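Local coordinates for protein bifunctional cytochrome P450/NADPH--P450 reductase (Deinococcus aerius, PDB 7F3H) that probably hydroxylates organic substrates at its haem iron with molecular oxygen, using electrons that a fused reductase part takes from NADPH, at residues Ile8-Lys13 / Glu41-Asp47; Tyr57-Val62 / Ala363-His367; Ala183-Thr187 / Ala204-Tyr208; Pro333-Ala339 / Gln355-Ile361. Residues are numbered along the deposited sequence.

Contact 1 of 4, residues Ile8-Lys13 / Glu41-Asp47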
loop_
_atom_site.group_PDB
_atom_site.type_symbol
_atom_site.label_atom_id
_atom_site.label_comp_id
_atom_site.label_asym_id
_atom_site.label_seq_id
_atom_site.Cartn_x
_atom_site.Cartn_y
_atom_site.Cartn_z
ATOM N N ILE A 8 11.809 17.565 22.582
ATOM C CA ILE A 8 11.871 16.407 21.686
ATOM C C ILE A 8 13.293 16.282 21.151
ATOM O O ILE A 8 13.870 17.284 20.682
ATOM C CB ILE A 8 10.855 16.559 20.542
ATOM C CG1 ILE A 8 9.429 16.557 21.101
ATOM C CG2 ILE A 8 11.050 15.464 19.510
ATOM C CD1 ILE A 8 8.374 16.901 20.102
ATOM N N PRO A 9 13.922 15.114 21.227
ATOM C CA PRO A 9 15.301 15.003 20.741
ATOM C C PRO A 9 15.411 15.434 19.284
ATOM O O PRO A 9 14.485 15.255 18.485
ATOM C CB PRO A 9 15.630 13.513 20.917
ATOM C CG PRO A 9 14.648 13.027 21.997
ATOM C CD PRO A 9 13.409 13.852 21.787
ATOM N N SER A 10 16.568 16.020 18.952
ATOM C CA SER A 10 16.861 16.498 17.621
ATOM C C SER A 10 18.342 16.307 17.276
ATOM O O SER A 10 19.206 16.570 18.121
ATOM C CB SER A 10 16.452 17.968 17.488
ATOM O OG SER A 10 16.280 18.309 16.115
ATOM N N PRO A 11 18.666 15.816 16.078
ATOM C CA PRO A 11 20.081 15.587 15.709
ATOM C C PRO A 11 20.807 16.911 15.545
ATOM O O PRO A 11 20.180 17.954 15.306
ATOM C CB PRO A 11 19.978 14.864 14.357
ATOM C CG PRO A 11 18.577 14.435 14.253
ATOM C CD PRO A 11 17.771 15.441 14.973
ATOM N N PRO A 12 22.133 16.914 15.670
ATOM C CA PRO A 12 22.869 18.193 15.783
ATOM C C PRO A 12 22.816 19.164 14.573
ATOM O O PRO A 12 23.168 20.334 14.790
ATOM C CB PRO A 12 24.305 17.739 16.095
ATOM C CG PRO A 12 24.363 16.318 15.645
ATOM C CD PRO A 12 23.007 15.750 15.859
ATOM N N LYS A 13 22.416 18.754 13.347
ATOM C CA LYS A 13 22.275 19.648 12.171
ATOM C C LYS A 13 23.623 19.974 11.500
ATOM O O LYS A 13 24.641 20.125 12.184
ATOM C CB LYS A 13 21.546 20.933 12.589
ATOM C CG LYS A 13 21.228 21.978 11.559
ATOM C CD LYS A 13 20.559 23.191 12.236
ATOM C CE LYS A 13 19.057 23.137 12.486
ATOM N NZ LYS A 13 18.234 23.436 11.265
ATOM N N GLU A 41 15.020 7.454 22.736
ATOM C CA GLU A 41 13.790 8.008 23.308
ATOM C C GLU A 41 12.556 7.724 22.477
ATOM O O GLU A 41 11.442 8.006 22.933
ATOM C CB GLU A 41 13.886 9.516 23.495
ATOM C CG GLU A 41 14.864 9.940 24.534
ATOM C CD GLU A 41 16.214 10.220 23.911
ATOM O OE1 GLU A 41 16.543 9.549 22.906
ATOM O OE2 GLU A 41 16.954 11.090 24.421
ATOM N N GLY A 42 12.713 7.324 21.222
ATOM C CA GLY A 42 11.571 6.876 20.454
ATOM C C GLY A 42 10.865 7.947 19.643
ATOM O O GLY A 42 9.869 7.620 18.964
ATOM N N LEU A 43 11.336 9.206 19.671
ATOM C CA LEU A 43 10.814 10.196 18.731
ATOM C C LEU A 43 11.903 11.258 18.547
ATOM O O LEU A 43 12.715 11.491 19.445
ATOM C CB LEU A 43 9.488 10.881 19.203
ATOM C CG LEU A 43 9.394 12.063 20.198
ATOM C CD1 LEU A 43 7.996 12.754 20.258
ATOM C CD2 LEU A 43 9.952 11.821 21.570
ATOM N N PHE A 44 11.899 11.922 17.394
ATOM C CA PHE A 44 12.850 13.018 17.184
ATOM C C PHE A 44 12.225 14.093 16.307
ATOM O O PHE A 44 11.142 13.916 15.744
ATOM C CB PHE A 44 14.191 12.546 16.592
ATOM C CG PHE A 44 14.076 11.906 15.223
ATOM C CD1 PHE A 44 13.878 12.680 14.083
ATOM C CD2 PHE A 44 14.199 10.529 15.078
ATOM C CE1 PHE A 44 13.772 12.102 12.848
ATOM C CE2 PHE A 44 14.109 9.933 13.838
ATOM C CZ PHE A 44 13.887 10.722 12.716
ATOM N N GLN A 45 12.957 15.203 16.182
ATOM C CA GLN A 45 12.507 16.451 15.566
ATOM C C GLN A 45 13.550 16.944 14.556
ATOM O O GLN A 45 14.747 16.905 14.842
ATOM C CB GLN A 45 12.339 17.479 16.673
ATOM C CG GLN A 45 11.397 18.595 16.467
ATOM C CD GLN A 45 11.520 19.590 17.613
ATOM O OE1 GLN A 45 12.310 19.383 18.543
ATOM N NE2 GLN A 45 10.775 20.683 17.538
ATOM N N LEU A 46 13.096 17.399 13.378
ATOM C CA LEU A 46 13.910 18.028 12.335
ATOM C C LEU A 46 13.358 19.384 11.924
ATOM O O LEU A 46 12.145 19.608 12.021
ATOM C CB LEU A 46 13.987 17.090 11.108
ATOM C CG LEU A 46 14.653 15.707 11.183
ATOM C CD1 LEU A 46 14.697 15.114 9.796
ATOM C CD2 LEU A 46 16.063 15.774 11.771
ATOM N N ASP A 47 14.231 20.304 11.436
ATOM C CA ASP A 47 13.746 21.619 10.906
ATOM C C ASP A 47 13.791 21.558 9.401
ATOM O O ASP A 47 14.870 21.579 8.816
ATOM C CB ASP A 47 14.492 22.909 11.240
ATOM C CG ASP A 47 14.369 23.330 12.628
ATOM O OD1 ASP A 47 13.467 22.847 13.348
ATOM O OD2 ASP A 47 15.114 24.364 12.924
#

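Contact 2 of 4, residues Tyr57-Val62 / Ala363-His367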
loop_
_atom_site.group_PDB
_atom_site.type_symbol
_atom_site.label_atom_id
_atom_site.label_comp_id
_atom_site.label_asym_id
_atom_site.label_seq_id
_atom_site.Cartn_x
_atom_site.Cartn_y
_atom_site.Cartn_z
ATOM N N TYR A 57 8.318 6.373 16.813
ATOM C CA TYR A 57 8.539 4.941 16.627
ATOM C C TYR A 57 8.572 4.126 17.931
ATOM O O TYR A 57 8.599 2.892 17.876
ATOM C CB TYR A 57 9.817 4.746 15.785
ATOM C CG TYR A 57 11.007 5.541 16.283
ATOM C CD1 TYR A 57 11.152 6.886 15.918
ATOM C CD2 TYR A 57 12.001 4.958 17.070
ATOM C CE1 TYR A 57 12.201 7.637 16.373
ATOM C CE2 TYR A 57 13.077 5.713 17.514
ATOM C CZ TYR A 57 13.161 7.050 17.165
ATOM O OH TYR A 57 14.221 7.812 17.583
ATOM N N ASP A 58 8.607 4.789 19.096
ATOM C CA ASP A 58 8.451 4.082 20.379
ATOM C C ASP A 58 7.053 3.472 20.462
ATOM O O ASP A 58 6.058 4.198 20.275
ATOM C CB ASP A 58 8.649 5.030 21.564
ATOM C CG ASP A 58 8.575 4.309 22.915
ATOM O OD1 ASP A 58 9.576 3.685 23.282
ATOM O OD2 ASP A 58 7.554 4.383 23.624
ATOM N N PRO A 59 6.925 2.170 20.757
ATOM C CA PRO A 59 5.583 1.551 20.751
ATOM C C PRO A 59 4.594 2.204 21.712
ATOM O O PRO A 59 3.431 2.400 21.342
ATOM C CB PRO A 59 5.863 0.082 21.117
ATOM C CG PRO A 59 7.321 -0.146 20.750
ATOM C CD PRO A 59 7.997 1.190 21.021
ATOM N N ASN A 60 5.020 2.647 22.894
ATOM C CA ASN A 60 4.017 3.234 23.785
ATOM C C ASN A 60 3.602 4.634 23.324
ATOM O O ASN A 60 2.402 4.994 23.386
ATOM C CB ASN A 60 4.557 3.283 25.202
ATOM C CG ASN A 60 4.848 1.918 25.759
ATOM O OD1 ASN A 60 4.059 0.971 25.604
ATOM N ND2 ASN A 60 5.999 1.796 26.414
ATOM N N LEU A 61 4.583 5.431 22.856
ATOM C CA LEU A 61 4.287 6.732 22.248
ATOM C C LEU A 61 3.337 6.556 21.087
ATOM O O LEU A 61 2.340 7.278 20.981
ATOM C CB LEU A 61 5.572 7.438 21.783
ATOM C CG LEU A 61 6.571 7.904 22.869
ATOM C CD1 LEU A 61 7.782 8.654 22.283
ATOM C CD2 LEU A 61 5.871 8.740 23.953
ATOM N N VAL A 62 3.580 5.544 20.257
ATOM C CA VAL A 62 2.718 5.357 19.106
ATOM C C VAL A 62 1.321 4.973 19.555
ATOM O O VAL A 62 0.333 5.441 18.977
ATOM C CB VAL A 62 3.293 4.305 18.144
ATOM C CG1 VAL A 62 2.234 3.938 17.126
ATOM C CG2 VAL A 62 4.513 4.853 17.437
ATOM N N ALA A 363 10.935 1.848 11.744
ATOM C CA ALA A 363 11.550 1.829 13.061
ATOM C C ALA A 363 10.613 1.193 14.084
ATOM O O ALA A 363 11.067 0.472 14.980
ATOM C CB ALA A 363 11.955 3.243 13.466
ATOM N N LEU A 364 9.305 1.462 13.974
ATOM C CA LEU A 364 8.310 0.856 14.867
ATOM C C LEU A 364 8.217 -0.659 14.666
ATOM O O LEU A 364 8.150 -1.437 15.636
ATOM C CB LEU A 364 6.954 1.521 14.639
ATOM C CG LEU A 364 5.736 0.871 15.302
ATOM C CD1 LEU A 364 5.738 1.020 16.817
ATOM C CD2 LEU A 364 4.507 1.452 14.728
ATOM N N HIS A 365 8.162 -1.090 13.408
ATOM C CA HIS A 365 8.027 -2.494 13.073
ATOM C C HIS A 365 9.251 -3.298 13.479
ATOM O O HIS A 365 9.211 -4.538 13.419
ATOM C CB HIS A 365 7.761 -2.611 11.585
ATOM C CG HIS A 365 6.326 -2.404 11.221
ATOM N ND1 HIS A 365 5.844 -2.624 9.950
ATOM C CD2 HIS A 365 5.258 -2.039 11.971
ATOM C CE1 HIS A 365 4.540 -2.399 9.929
ATOM N NE2 HIS A 365 4.159 -2.047 11.145
ATOM N N ARG A 366 10.345 -2.612 13.824
ATOM C CA ARG A 366 11.597 -3.220 14.240
ATOM C C ARG A 366 12.052 -2.761 15.626
ATOM O O ARG A 366 13.244 -2.826 15.932
ATOM C CB ARG A 366 12.676 -2.885 13.219
ATOM C CG ARG A 366 12.478 -3.532 11.901
ATOM C CD ARG A 366 13.661 -3.168 11.077
ATOM N NE ARG A 366 13.407 -3.392 9.672
ATOM C CZ ARG A 366 14.168 -4.163 8.907
ATOM N NH1 ARG A 366 15.217 -4.762 9.448
ATOM N NH2 ARG A 366 13.872 -4.339 7.615
ATOM N N HIS A 367 11.158 -2.266 16.457
ATOM C CA HIS A 367 11.589 -1.736 17.750
ATOM C C HIS A 367 11.974 -2.874 18.688
ATOM O O HIS A 367 11.153 -3.763 18.930
ATOM C CB HIS A 367 10.491 -0.890 18.394
ATOM C CG HIS A 367 11.016 0.047 19.436
ATOM N ND1 HIS A 367 11.620 -0.403 20.592
ATOM C CD2 HIS A 367 11.086 1.398 19.477
ATOM C CE1 HIS A 367 11.993 0.632 21.324
ATOM N NE2 HIS A 367 11.696 1.736 20.660
#

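Contact 3 of 4, residues Ala183-Thr187 / Ala204-Tyr208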
loop_
_atom_site.group_PDB
_atom_site.type_symbol
_atom_site.label_atom_id
_atom_site.label_comp_id
_atom_site.label_asym_id
_atom_site.label_seq_id
_atom_site.Cartn_x
_atom_site.Cartn_y
_atom_site.Cartn_z
ATOM N N ALA A 183 0.166 11.316 -13.652
ATOM C CA ALA A 183 -0.446 12.179 -12.635
ATOM C C ALA A 183 0.111 11.871 -11.250
ATOM O O ALA A 183 0.366 12.790 -10.465
ATOM C CB ALA A 183 -1.980 12.072 -12.656
ATOM N N MET A 184 0.240 10.577 -10.907
ATOM C CA MET A 184 0.815 10.181 -9.612
ATOM C C MET A 184 2.232 10.730 -9.444
ATOM O O MET A 184 2.572 11.346 -8.412
ATOM C CB MET A 184 0.801 8.661 -9.489
ATOM C CG MET A 184 -0.609 8.094 -9.252
ATOM S SD MET A 184 -1.215 8.592 -7.627
ATOM C CE MET A 184 -0.657 7.166 -6.670
ATOM N N HIS A 185 3.080 10.514 -10.450
ATOM C CA HIS A 185 4.433 11.052 -10.384
ATOM C C HIS A 185 4.426 12.573 -10.191
ATOM O O HIS A 185 5.139 13.118 -9.329
ATOM C CB HIS A 185 5.198 10.677 -11.650
ATOM C CG HIS A 185 6.586 11.227 -11.686
ATOM N ND1 HIS A 185 7.628 10.671 -10.971
ATOM C CD2 HIS A 185 7.093 12.321 -12.305
ATOM C CE1 HIS A 185 8.729 11.374 -11.185
ATOM N NE2 HIS A 185 8.429 12.383 -11.985
ATOM N N HIS A 186 3.615 13.279 -10.982
ATOM C CA HIS A 186 3.588 14.734 -10.880
ATOM C C HIS A 186 3.056 15.188 -9.525
ATOM O O HIS A 186 3.513 16.203 -8.979
ATOM C CB HIS A 186 2.753 15.321 -12.019
ATOM C CG HIS A 186 2.955 16.786 -12.201
ATOM N ND1 HIS A 186 2.035 17.721 -11.782
ATOM C CD2 HIS A 186 4.003 17.481 -12.706
ATOM C CE1 HIS A 186 2.492 18.930 -12.056
ATOM N NE2 HIS A 186 3.683 18.811 -12.618
ATOM N N THR A 187 2.110 14.427 -8.962
ATOM C CA THR A 187 1.570 14.760 -7.649
ATOM C C THR A 187 2.660 14.733 -6.592
ATOM O O THR A 187 2.748 15.652 -5.768
ATOM C CB THR A 187 0.446 13.781 -7.275
ATOM O OG1 THR A 187 -0.750 14.082 -8.008
ATOM C CG2 THR A 187 0.168 13.806 -5.785
ATOM N N ALA A 204 3.747 21.521 -17.802
ATOM C CA ALA A 204 3.582 20.255 -17.098
ATOM C C ALA A 204 2.346 20.271 -16.209
ATOM O O ALA A 204 1.616 19.278 -16.152
ATOM C CB ALA A 204 4.834 19.930 -16.287
ATOM N N ASP A 205 2.065 21.397 -15.539
ATOM C CA ASP A 205 0.809 21.510 -14.787
ATOM C C ASP A 205 -0.414 21.392 -15.709
ATOM O O ASP A 205 -1.421 20.755 -15.347
ATOM C CB ASP A 205 0.751 22.828 -13.999
ATOM C CG ASP A 205 1.701 22.848 -12.802
ATOM O OD1 ASP A 205 1.844 21.809 -12.130
ATOM O OD2 ASP A 205 2.296 23.915 -12.522
ATOM N N ARG A 206 -0.352 22.018 -16.893
ATOM C CA ARG A 206 -1.488 21.951 -17.815
ATOM C C ARG A 206 -1.743 20.522 -18.247
ATOM O O ARG A 206 -2.882 20.040 -18.236
ATOM C CB ARG A 206 -1.254 22.812 -19.055
ATOM C CG ARG A 206 -1.097 24.281 -18.830
ATOM C CD ARG A 206 -1.202 24.998 -20.172
ATOM N NE ARG A 206 -0.568 26.306 -20.165
ATOM C CZ ARG A 206 0.582 26.574 -20.772
ATOM N NH1 ARG A 206 1.236 25.622 -21.454
ATOM N NH2 ARG A 206 1.078 27.803 -20.696
ATOM N N ALA A 207 -0.686 19.828 -18.649
ATOM C CA ALA A 207 -0.845 18.425 -19.004
ATOM C C ALA A 207 -1.310 17.586 -17.803
ATOM O O ALA A 207 -2.056 16.621 -17.971
ATOM C CB ALA A 207 0.461 17.904 -19.598
ATOM N N TYR A 208 -0.920 17.958 -16.587
ATOM C CA TYR A 208 -1.336 17.189 -15.416
ATOM C C TYR A 208 -2.846 17.275 -15.227
ATOM O O TYR A 208 -3.538 16.247 -15.199
ATOM C CB TYR A 208 -0.543 17.695 -14.202
ATOM C CG TYR A 208 -0.987 17.322 -12.815
ATOM C CD1 TYR A 208 -0.749 16.043 -12.278
ATOM C CD2 TYR A 208 -1.567 18.284 -11.992
ATOM C CE1 TYR A 208 -1.138 15.731 -10.964
ATOM C CE2 TYR A 208 -1.959 17.978 -10.679
ATOM C CZ TYR A 208 -1.736 16.710 -10.174
ATOM O OH TYR A 208 -2.124 16.463 -8.875
#

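Contact 4 of 4, residues Pro333-Ala339 / Gln355-Ile361. With HEM (protoporphyrin IX containing Fe), chain E.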
loop_
_atom_site.group_PDB
_atom_site.type_symbol
_atom_site.label_atom_id
_atom_site.label_comp_id
_atom_site.label_asym_id
_atom_site.label_seq_id
_atom_site.Cartn_x
_atom_site.Cartn_y
_atom_site.Cartn_z
ATOM N N PRO A 333 5.101 3.807 4.455
ATOM C CA PRO A 333 5.915 3.732 5.682
ATOM C C PRO A 333 5.977 4.976 6.572
ATOM O O PRO A 333 6.709 4.938 7.567
ATOM C CB PRO A 333 7.301 3.405 5.107
ATOM C CG PRO A 333 7.339 4.170 3.783
ATOM C CD PRO A 333 5.893 4.189 3.271
ATOM N N ASN A 334 5.272 6.074 6.292
ATOM C CA ASN A 334 5.494 7.272 7.110
ATOM C C ASN A 334 4.249 8.142 7.181
ATOM O O ASN A 334 4.342 9.374 7.196
ATOM C CB ASN A 334 6.681 8.097 6.598
ATOM C CG ASN A 334 7.461 8.746 7.722
ATOM O OD1 ASN A 334 7.363 8.335 8.896
ATOM N ND2 ASN A 334 8.231 9.765 7.384
ATOM N N TYR A 335 3.073 7.517 7.219
ATOM C CA TYR A 335 1.830 8.259 7.364
ATOM C C TYR A 335 1.731 8.864 8.754
ATOM O O TYR A 335 2.310 8.355 9.723
ATOM C CB TYR A 335 0.642 7.354 7.065
ATOM C CG TYR A 335 0.419 6.173 8.002
ATOM C CD1 TYR A 335 -0.343 6.309 9.143
ATOM C CD2 TYR A 335 0.949 4.911 7.715
ATOM C CE1 TYR A 335 -0.580 5.226 9.985
ATOM C CE2 TYR A 335 0.708 3.806 8.552
ATOM C CZ TYR A 335 -0.050 3.984 9.700
ATOM O OH TYR A 335 -0.319 2.934 10.572
ATOM N N ALA A 336 0.999 9.984 8.838
ATOM C CA ALA A 336 1.068 10.875 9.991
ATOM C C ALA A 336 -0.304 11.194 10.551
ATOM O O ALA A 336 -1.319 11.185 9.833
ATOM C CB ALA A 336 1.756 12.199 9.641
ATOM N N VAL A 337 -0.299 11.506 11.852
ATOM C CA VAL A 337 -1.472 11.982 12.577
ATOM C C VAL A 337 -1.262 13.432 12.981
ATOM O O VAL A 337 -0.138 13.918 13.119
ATOM C CB VAL A 337 -1.788 11.116 13.825
ATOM C CG1 VAL A 337 -2.263 9.756 13.395
ATOM C CG2 VAL A 337 -0.569 11.000 14.750
ATOM N N THR A 338 -2.373 14.118 13.227
ATOM C CA THR A 338 -2.364 15.511 13.638
ATOM C C THR A 338 -2.990 15.670 15.024
ATOM O O THR A 338 -4.027 15.062 15.333
ATOM C CB THR A 338 -3.110 16.366 12.631
ATOM O OG1 THR A 338 -2.679 16.001 11.313
ATOM C CG2 THR A 338 -2.812 17.835 12.901
ATOM N N ALA A 339 -2.331 16.475 15.851
ATOM C CA ALA A 339 -2.790 16.744 17.204
ATOM C C ALA A 339 -4.061 17.581 17.174
ATOM O O ALA A 339 -4.064 18.679 16.608
ATOM C CB ALA A 339 -1.689 17.458 17.993
ATOM N N GLN A 355 0.126 20.265 15.120
ATOM C CA GLN A 355 1.406 19.653 14.772
ATOM C C GLN A 355 1.187 18.228 14.257
ATOM O O GLN A 355 0.423 17.460 14.850
ATOM C CB GLN A 355 2.334 19.651 15.994
ATOM C CG GLN A 355 3.671 18.989 15.779
ATOM C CD GLN A 355 4.491 19.625 14.644
ATOM O OE1 GLN A 355 4.788 20.834 14.664
ATOM N NE2 GLN A 355 4.892 18.802 13.675
ATOM N N GLN A 356 1.790 17.910 13.109
ATOM C CA GLN A 356 1.828 16.542 12.583
ATOM C C GLN A 356 2.898 15.713 13.291
ATOM O O GLN A 356 4.013 16.194 13.533
ATOM C CB GLN A 356 2.155 16.542 11.086
ATOM C CG GLN A 356 1.011 16.860 10.160
ATOM C CD GLN A 356 1.409 16.713 8.715
ATOM O OE1 GLN A 356 1.582 15.604 8.220
ATOM N NE2 GLN A 356 1.598 17.835 8.038
ATOM N N VAL A 357 2.587 14.452 13.565
ATOM C CA VAL A 357 3.575 13.467 14.012
ATOM C C VAL A 357 3.526 12.288 13.059
ATOM O O VAL A 357 2.459 11.687 12.867
ATOM C CB VAL A 357 3.334 13.002 15.451
ATOM C CG1 VAL A 357 4.425 11.999 15.859
ATOM C CG2 VAL A 357 3.296 14.195 16.374
ATOM N N ALA A 358 4.636 12.040 12.368
ATOM C CA ALA A 358 4.735 10.894 11.478
ATOM C C ALA A 358 5.022 9.620 12.276
ATOM O O ALA A 358 5.896 9.607 13.153
ATOM C CB ALA A 358 5.812 11.148 10.416
ATOM N N LEU A 359 4.290 8.547 11.974
ATOM C CA LEU A 359 4.645 7.224 12.488
ATOM C C LEU A 359 5.765 6.630 11.637
ATOM O O LEU A 359 5.553 6.285 10.464
ATOM C CB LEU A 359 3.440 6.290 12.507
ATOM C CG LEU A 359 2.100 6.786 13.040
ATOM C CD1 LEU A 359 1.107 5.663 13.010
ATOM C CD2 LEU A 359 2.260 7.272 14.450
ATOM N N LEU A 360 6.940 6.440 12.231
ATOM C CA LEU A 360 8.087 5.910 11.483
ATOM C C LEU A 360 8.005 4.377 11.451
ATOM O O LEU A 360 8.686 3.660 12.187
ATOM C CB LEU A 360 9.385 6.432 12.096
ATOM C CG LEU A 360 10.678 6.120 11.359
ATOM C CD1 LEU A 360 10.669 6.654 9.906
ATOM C CD2 LEU A 360 11.856 6.672 12.163
ATOM N N ILE A 361 7.169 3.893 10.513
ATOM C CA ILE A 361 6.777 2.476 10.505
ATOM C C ILE A 361 7.965 1.523 10.488
ATOM O O ILE A 361 7.961 0.552 11.260
ATOM C CB ILE A 361 5.808 2.215 9.338
ATOM C CG1 ILE A 361 4.522 3.048 9.426
ATOM C CG2 ILE A 361 5.448 0.728 9.241
ATOM C CD1 ILE A 361 3.612 2.729 10.675
HETATM C CHA HEM E . -5.870 3.450 3.632
HETATM C CHB HEM E . -7.764 1.197 -0.234
HETATM C CHC HEM E . -3.990 -1.888 -0.258
HETATM C CHD HEM E . -1.968 0.549 3.413
HETATM C C1A HEM E . -6.705 3.103 2.599
HETATM C C2A HEM E . -7.910 3.811 2.222
HETATM C C3A HEM E . -8.469 3.181 1.177
HETATM C C4A HEM E . -7.582 2.090 0.804
HETATM C CMA HEM E . -9.780 3.585 0.454
HETATM C CAA HEM E . -8.479 5.008 3.001
HETATM C CBA HEM E . -9.479 4.453 4.022
HETATM C CGA HEM E . -10.180 5.561 4.810
HETATM O O1A HEM E . -11.431 5.455 4.930
HETATM O O2A HEM E . -9.581 6.596 5.232
HETATM C C1B HEM E . -6.942 0.139 -0.564
HETATM C C2B HEM E . -7.171 -0.843 -1.616
HETATM C C3B HEM E . -6.149 -1.716 -1.577
HETATM C C4B HEM E . -5.214 -1.272 -0.559
HETATM C CMB HEM E . -8.426 -0.877 -2.511
HETATM C CAB HEM E . -5.808 -2.917 -2.486
HETATM C CBB HEM E . -6.472 -3.246 -3.598
HETATM C C1C HEM E . -3.095 -1.497 0.725
HETATM C C2C HEM E . -1.845 -2.170 1.103
HETATM C C3C HEM E . -1.325 -1.441 2.109
HETATM C C4C HEM E . -2.210 -0.359 2.419
HETATM C CMC HEM E . -1.253 -3.437 0.418
HETATM C CAC HEM E . -0.060 -1.612 2.936
HETATM C CBC HEM E . 0.769 -2.630 2.754
HETATM C C1D HEM E . -2.841 1.550 3.791
HETATM C C2D HEM E . -2.602 2.547 4.831
HETATM C C3D HEM E . -3.684 3.323 4.875
HETATM C C4D HEM E . -4.636 2.883 3.876
HETATM C CMD HEM E . -1.348 2.683 5.735
HETATM C CAD HEM E . -3.853 4.498 5.821
HETATM C CBD HEM E . -3.240 5.648 5.068
HETATM C CGD HEM E . -3.185 6.878 5.909
HETATM O O1D HEM E . -3.043 7.948 5.269
HETATM O O2D HEM E . -3.280 6.795 7.178
HETATM N NA HEM E . -6.525 2.082 1.692
HETATM N NB HEM E . -5.755 -0.157 0.064
HETATM N NC HEM E . -3.268 -0.389 1.543
HETATM N ND HEM E . -4.089 1.787 3.237
HETATM FE FE HEM E . -4.943 0.783 1.752
#

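Contact 1 of 4, residues Ile8-Lys13 / Glu41-Asp47
The proline-rich segment Ile8-Lys13 runs obliquely along the outer edge of strand 43-48. This is an end strand of the large mixed sheet of the P450 fold. Phe44 and Leu46 make their backbone bonds to strand 51-56, so the backbone polar groups of Gln45 face the other way, to Ile8-Lys13. Gln45 N donates to Pro9 O at 2.8 Å, a weak bond with a poor angle. Pro9 O also receives a CA-H...O contact from Phe44 CA at 3.1 Å. Gln45 O is met by the Ser10 side chain instead: Ser10 OG donates to Gln45 O at a very short 2.4 Å. Further along, Lys13 NZ and Asp47 OD2 form a long salt bridge at 3.7 Å. Apolar contacts fill the spaces between. Ile8 CG2 lies 3.8 Å from Leu43 CG, and Pro11 CD lies 3.6 Å from Leu46 CD2. His19 serves both segments, with ND1 bonded to Asp47 N and NE2 to Pro11 O. Strand 349-351 lies against the Ile8, Pro9 and Leu43 side chains through Ile351 and Tyr349, while Leu35 of helix 28-38 packs on Pro11, Phe44 and Leu46.

Contact 2 of 4, residues Tyr57-Val62 / Ala363-His367
Here the N-terminus of helix 59-65, the B helix of the P450 fold, meets the end of the short helix 361-365, which matches the K' helix. Tyr57 comes first and lies closest to the second backbone. Its CB is 3.5 Å from Ala363 CB. Its carbonyl O is 3.6 Å from Leu364 CD1 and 3.3 Å from His367 CD2. The Tyr57 ring leads away, and its OH bonds to Ile39 O. Asp58 is the N-cap. Its OD2 accepts from Leu61 N at 3.2 Å and more weakly from Asn60 N at 3.2 Å. Pro59 opens the helix and has two neighbours across the gap. Its CD sits over the face of the His367 ring, 3.6 Å from the centroid, in a CH-pi contact, while His367 ND1 is taken up by Ala369 N. Pro59 CA lies 4.0 Å from Leu364 CD1. One turn into the helix, Val62 also faces the second segment. Val62 CG2 and Leu364 CD1 are 4.1 Å apart.

Contact 3 of 4, residues Ala183-Thr187 / Ala204-Tyr208
Tyr208 and His186 have by far the most surface covered here, about 90 Å² each. His186 points from helix 175-190 to the other helix and lays ND1 over the face of the Tyr208 ring, 3.2 Å from Tyr208 CG. The two ring planes meet obliquely at 46°, with centroids 4.6 Å apart. On its other contacts, His186 CE1 comes within 3.0 Å of Asp205 OD1, and His186 NE2 within 4.0 Å of Ala204 CB. These are the F and G helices of the P450 fold, which in this family form a lid over the substrate pocket. Here their local axes are 10.6 Å apart and run at 134°. Tyr208 reaches across this gap to helix 175-190. Its OH donates to Thr187 OG1 at 2.9 Å and is also bonded to Asn84 ND2 of helix 80-86. Thr187 OG1 in turn donates to Ala183 O at 3.0 Å. The ring edge of Tyr208 faces the same carbonyl, with Tyr208 CE1 3.3 Å from Ala183 O.

Contact 4 of 4, residues Pro333-Ala339 / Gln355-Ile361
Tyr335, Leu359 and Ile361 form the apolar centre. Tyr335 CE1 is 3.5 Å from Leu359 CD1, and Tyr335 CE2 is 3.8 Å from Ile361 CD1. The same ring borders the haem pocket, with Tyr335 CD1 3.6 Å from O2D of a haem propionate; its OH bonds to Lys396 O. The segments form an antiparallel strand pair inside the mixed sheet of the P450 fold. Val337 and Val357 share one face and rest on Leu65 of helix 59-65. Ala336 and Ala358 pack on the other, CB to CB at 4.3 Å. Backbone bonds hold the pair. Val337 N donates to Val357 O at 2.9 Å and Val357 N to Val337 O at 2.8 Å. Leu359 N gives to Tyr335 O at 3.0 Å. Past the inverse gamma turn at Leu360, Ile361 N reaches Pro333 O at 3.2 Å. At the far, more polar end, Ala339 N donates to Gln355 O at 3.1 Å. There Gln355 NE2 donates to Gln356 O at 2.8 Å.

Contacts 1 and 4 reach the same mixed sheet. Contact 4 lies buried within it beside the haem pocket, while contact 1 lies at its outer edge and is partly exposed. Contact 4 has regular ladder bonding; contact 1 has a few uneven bonds and a long salt bridge. Contact 2 is buried too, but mostly apolar, and it joins them: Gly42 O probably bonds to Tyr57 N, and Tyr57 packs on Leu360. Strand 356-359 leads directly into helix 361-365, and contact 4 is nested inside the loop that contact 2 closes. Contact 3 stands apart, about 26 Å or more between centres from the others. It is partly buried and pairs helices through aromatic and hydroxyl side chains.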